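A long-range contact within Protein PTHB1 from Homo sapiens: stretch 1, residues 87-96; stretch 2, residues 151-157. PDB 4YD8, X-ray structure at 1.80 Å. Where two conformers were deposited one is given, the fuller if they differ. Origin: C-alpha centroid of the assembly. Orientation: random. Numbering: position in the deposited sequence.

Stretch 1 (87-96) VGKFVSGTEM
Stretch 2, residues 151-157: KGRDLIC

Stretch 1 leaves a strand at Val-87 and Gly-88 and runs as loop to Met-96; stretch 2 is loop until a strand begins at Leu-155. Together they bury 360 Å², and the register is set by Lys-89 and Asp-154, whose CA atoms lie 4.8 Å apart. Val-87 (chi1 t) points away and makes no contact. Gly-88, nearly extended at phi/psi -172/-175, brings its CA to 3.6 Å from Asp-154 OD2; an ideal CB here would point toward stretch 2 but lie only 2.8 Å from Phe-90 CZ, a clash that glycine avoids.

Lys-89 (-87/71) is clamped by two nearly linear hydrogen bonds: its N donates to Asp-154 OD2 (2.8 Å, 176°), and its O accepts from Asp-154 N (2.9 Å, 172°). Asp-154 (-109/114, chi1 m, chi2 -46°) thus engages both backbone polar groups of one residue, its short carboxylate reaching the amide directly. The lysine chain, m then t throughout, extends so that NZ meets Glu-95 OE1 at 2.6 Å in a salt bridge within stretch 1, while CD lies 4.0 Å from Gly-152 O.

Phe-90 (-92/1; chi1 m, chi2 -42°) starts sideways, but its buried ring reaches stretch 2. Ile-156 (chi1 m, chi2 t) lays CD1 over one face, 3.9 Å from the centroid and 19° off the normal, whereas Asp-154 O sits at the edge, 3.4 Å from Phe-90 CD1.

Val-91 to Thr-94 form a type II turn; Gly-93, at 89/-5, suits a conformation that would jam a CB against the preceding carbonyl. Beyond it, water 1 lies between the stretches, its oxygen 2.8 Å from Thr-94 O and 2.8 Å from Gly-152 O, a distance and geometry fit for hydrogen bonding to either carbonyl. Glu-95 (chi1 m, chi2 t, chi3 60°) places CG 3.6 Å from Gly-152 O; positive phi (82/13) favours glycine at Gly-152. Selenomethionine Met-96 donates from N to Thr-94 OG1 (3.0 Å).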

ATOM      1  N   VAL A  87       5.919   4.353  -4.002  1.00 20.82           N
ATOM      2  CA  VAL A  87       7.262   4.914  -4.011  1.00 18.73           C
ATOM      3  C   VAL A  87       8.216   3.785  -4.313  1.00 22.67           C
ATOM      4  O   VAL A  87       8.139   2.729  -3.687  1.00 21.60           O
ATOM      5  CB  VAL A  87       7.610   5.572  -2.651  1.00 18.70           C
ATOM      6  CG1 VAL A  87       9.103   5.950  -2.599  1.00 19.97           C
ATOM      7  CG2 VAL A  87       6.701   6.786  -2.404  1.00 21.54           C
ATOM      8  N   GLY A  88       9.105   3.992  -5.279  1.00 21.10           N
ATOM      9  CA  GLY A  88       9.980   2.933  -5.718  1.00 22.07           C
ATOM     10  C   GLY A  88      11.045   3.428  -6.675  1.00 23.21           C
ATOM     11  O   GLY A  88      11.154   4.627  -6.949  1.00 23.88           O
ATOM     12  N   LYS A  89      11.825   2.496  -7.200  1.00 21.45           N
ATOM     13  CA  LYS A  89      12.933   2.859  -8.081  1.00 22.27           C
ATOM     14  C   LYS A  89      12.454   2.988  -9.534  1.00 22.70           C
ATOM     15  O   LYS A  89      12.801   2.168 -10.383  1.00 22.81           O
ATOM     16  CB  LYS A  89      14.065   1.826  -7.980  1.00 23.44           C
ATOM     17  CG  LYS A  89      14.651   1.700  -6.561  1.00 24.63           C
ATOM     18  CD  LYS A  89      15.581   0.500  -6.454  1.00 27.92           C
ATOM     19  CE  LYS A  89      16.081   0.335  -5.016  1.00 32.27           C
ATOM     20  NZ  LYS A  89      17.156  -0.689  -4.955  1.00 36.33           N
ATOM     21  N   PHE A  90      11.684   4.039  -9.796  1.00 26.42           N
ATOM     22  CA  PHE A  90      10.931   4.162 -11.038  1.00 26.58           C
ATOM     23  C   PHE A  90      11.693   4.907 -12.138  1.00 28.72           C
ATOM     24  O   PHE A  90      11.162   5.096 -13.236  1.00 26.80           O
ATOM     25  CB  PHE A  90       9.609   4.881 -10.767  1.00 22.94           C
ATOM     26  CG  PHE A  90       8.734   4.200  -9.756  1.00 22.09           C
ATOM     27  CD1 PHE A  90       8.584   2.813  -9.757  1.00 21.06           C
ATOM     28  CD2 PHE A  90       8.056   4.945  -8.805  1.00 20.06           C
ATOM     29  CE1 PHE A  90       7.758   2.182  -8.819  1.00 22.21           C
ATOM     30  CE2 PHE A  90       7.218   4.321  -7.858  1.00 19.99           C
ATOM     31  CZ  PHE A  90       7.076   2.947  -7.871  1.00 19.93           C
ATOM     32  N   VAL A  91      12.928   5.339 -11.853  1.00 21.93           N
ATOM     33  CA  VAL A  91      13.703   6.103 -12.843  1.00 24.05           C
ATOM     34  C   VAL A  91      14.966   5.348 -13.263  1.00 26.59           C
ATOM     35  O   VAL A  91      15.742   4.891 -12.423  1.00 23.18           O
ATOM     36  CB  VAL A  91      14.059   7.510 -12.300  1.00 22.49           C
ATOM     37  CG1 VAL A  91      15.033   8.264 -13.248  1.00 23.26           C
ATOM     38  CG2 VAL A  91      12.770   8.303 -12.048  1.00 25.03           C
ATOM     39  N   SER A  92      15.163   5.186 -14.569  1.00 24.36           N
ATOM     40  CA  SER A  92      16.296   4.401 -15.042  1.00 24.84           C
ATOM     41  C   SER A  92      17.617   5.119 -14.729  1.00 28.00           C
ATOM     42  O   SER A  92      17.685   6.340 -14.744  1.00 27.27           O
ATOM     43  CB  SER A  92      16.177   4.123 -16.540  1.00 28.10           C
ATOM     44  OG  SER A  92      16.178   5.328 -17.279  1.00 30.90           O
ATOM     45  N   GLY A  93      18.650   4.353 -14.411  1.00 26.74           N
ATOM     46  CA  GLY A  93      19.979   4.925 -14.233  1.00 26.27           C
ATOM     47  C   GLY A  93      20.242   5.378 -12.799  1.00 25.70           C
ATOM     48  O   GLY A  93      21.353   5.794 -12.477  1.00 28.16           O
ATOM     49  N   THR A  94      19.227   5.286 -11.941  1.00 24.97           N
ATOM     50  CA  THR A  94      19.406   5.564 -10.513  1.00 25.17           C
ATOM     51  C   THR A  94      18.596   4.599  -9.658  1.00 23.72           C
ATOM     52  O   THR A  94      17.571   4.059 -10.094  1.00 23.89           O
ATOM     53  CB  THR A  94      19.001   7.017 -10.152  1.00 24.77           C
ATOM     54  OG1 THR A  94      19.159   7.232  -8.739  1.00 25.70           O
ATOM     55  CG2 THR A  94      17.554   7.289 -10.513  1.00 25.85           C
ATOM     56  N   GLU A  95      19.045   4.377  -8.430  1.00 24.85           N
ATOM     57  CA  GLU A  95      18.272   3.567  -7.499  1.00 24.45           C
ATOM     58  C   GLU A  95      17.554   4.426  -6.469  1.00 24.75           C
ATOM     59  O   GLU A  95      16.930   3.911  -5.536  1.00 28.97           O
ATOM     60  CB  GLU A  95      19.168   2.526  -6.823  1.00 29.88           C
ATOM     61  CG  GLU A  95      19.583   1.430  -7.798  1.00 36.77           C
ATOM     62  CD  GLU A  95      20.116   0.188  -7.117  1.00 43.21           C
ATOM     63  OE1 GLU A  95      19.372  -0.428  -6.333  1.00 43.24           O
ATOM     64  OE2 GLU A  95      21.279  -0.176  -7.373  1.00 51.46           O
HETATM   65  N   MSE A  96      17.605   5.739  -6.649  1.00 23.35           N
HETATM   66  CA  MSE A  96      16.852   6.620  -5.760  0.73 23.89           C
HETATM   67  C   MSE A  96      15.343   6.361  -5.859  1.00 25.04           C
HETATM   68  O   MSE A  96      14.814   6.014  -6.923  1.00 23.54           O
HETATM   69  CB  MSE A  96      17.148   8.089  -6.065  0.73 24.35           C
HETATM   70  CG  MSE A  96      18.500   8.551  -5.574  0.73 30.23           C
HETATM   71 SE   MSE A  96      18.403  10.442  -5.150  0.73 27.18          SE
HETATM   72  CE  MSE A  96      19.634  10.481  -3.693  0.73 80.57           C
ATOM     73  N   LYS A 151      17.565  -6.459 -11.584  1.00 44.73           N
ATOM     74  CA  LYS A 151      17.958  -5.842 -10.317  1.00 49.25           C
ATOM     75  C   LYS A 151      18.031  -4.322 -10.424  1.00 39.49           C
ATOM     76  O   LYS A 151      18.381  -3.787 -11.475  1.00 41.79           O
ATOM     77  CB  LYS A 151      19.307  -6.395  -9.848  1.00 60.36           C
ATOM     78  N   GLY A 152      17.698  -3.632  -9.333  1.00 34.81           N
ATOM     79  CA  GLY A 152      17.963  -2.206  -9.222  1.00 33.02           C
ATOM     80  C   GLY A 152      16.945  -1.291  -9.877  1.00 30.82           C
ATOM     81  O   GLY A 152      17.186  -0.108 -10.061  1.00 30.34           O
ATOM     82  N   ARG A 153      15.794  -1.834 -10.242  1.00 27.41           N
ATOM     83  CA  ARG A 153      14.762  -1.005 -10.847  1.00 25.88           C
ATOM     84  C   ARG A 153      13.381  -1.574 -10.532  1.00 26.47           C
ATOM     85  O   ARG A 153      13.208  -2.794 -10.430  1.00 29.23           O
ATOM     86  CB  ARG A 153      14.970  -0.902 -12.359  1.00 34.43           C
ATOM     87  CG  ARG A 153      14.769  -2.206 -13.091  1.00 34.23           C
ATOM     88  CD  ARG A 153      15.247  -2.130 -14.539  1.00 49.31           C
ATOM     89  NE  ARG A 153      14.660  -3.223 -15.315  1.00 57.44           N
ATOM     90  CZ  ARG A 153      14.615  -3.270 -16.643  1.00 55.86           C
ATOM     91  NH1 ARG A 153      15.130  -2.282 -17.358  1.00 46.02           N
ATOM     92  NH2 ARG A 153      14.052  -4.307 -17.254  1.00 61.50           N
ATOM     93  N   ASP A 154      12.408  -0.689 -10.362  1.00 25.42           N
ATOM     94  CA  ASP A 154      11.024  -1.099 -10.130  1.00 24.12           C
ATOM     95  C   ASP A 154      10.189  -0.776 -11.358  1.00 24.76           C
ATOM     96  O   ASP A 154      10.018   0.389 -11.697  1.00 24.07           O
ATOM     97  CB  ASP A 154      10.452  -0.405  -8.897  1.00 26.03           C
ATOM     98  CG  ASP A 154      11.005  -0.974  -7.615  1.00 32.10           C
ATOM     99  OD1 ASP A 154      11.030  -2.224  -7.526  1.00 28.83           O
ATOM    100  OD2 ASP A 154      11.425  -0.195  -6.714  1.00 25.19           O
ATOM    101  N   LEU A 155       9.693  -1.812 -12.022  1.00 24.92           N
ATOM    102  CA  LEU A 155       8.773  -1.627 -13.148  1.00 22.76           C
ATOM    103  C   LEU A 155       7.373  -1.488 -12.570  1.00 27.27           C
ATOM    104  O   LEU A 155       7.158  -1.834 -11.417  1.00 23.15           O
ATOM    105  CB  LEU A 155       8.859  -2.802 -14.111  1.00 24.23           C
ATOM    106  CG  LEU A 155      10.259  -3.136 -14.638  1.00 29.06           C
ATOM    107  CD1 LEU A 155      10.163  -4.000 -15.888  1.00 31.81           C
ATOM    108  CD2 LEU A 155      11.059  -1.873 -14.903  1.00 35.43           C
ATOM    109  N   ILE A 156       6.426  -0.990 -13.359  1.00 23.05           N
ATOM    110  CA  ILE A 156       5.084  -0.724 -12.859  1.00 21.64           C
ATOM    111  C   ILE A 156       4.081  -1.467 -13.734  1.00 25.43           C
ATOM    112  O   ILE A 156       4.243  -1.537 -14.955  1.00 25.05           O
ATOM    113  CB  ILE A 156       4.777   0.793 -12.845  1.00 25.08           C
ATOM    114  CG1 ILE A 156       5.541   1.488 -11.700  1.00 23.35           C
ATOM    115  CG2 ILE A 156       3.275   1.077 -12.711  1.00 26.31           C
ATOM    116  CD1 ILE A 156       5.549   2.991 -11.830  1.00 24.57           C
ATOM    117  N   CYS A 157       3.085  -2.061 -13.094  1.00 23.08           N
ATOM    118  CA  CYS A 157       1.999  -2.733 -13.809  1.00 22.60           C
ATOM    119  C   CYS A 157       0.693  -2.119 -13.357  1.00 24.67           C
ATOM    120  O   CYS A 157       0.390  -2.094 -12.159  1.00 25.87           O
ATOM    121  CB  CYS A 157       1.999  -4.230 -13.532  1.00 22.64           C
ATOM    122  SG  CYS A 157       0.550  -5.070 -14.275  1.00 28.81           S
TER
HETATM  123  O   HOH W   1      16.515   2.042 -11.751  1.00 25.88           O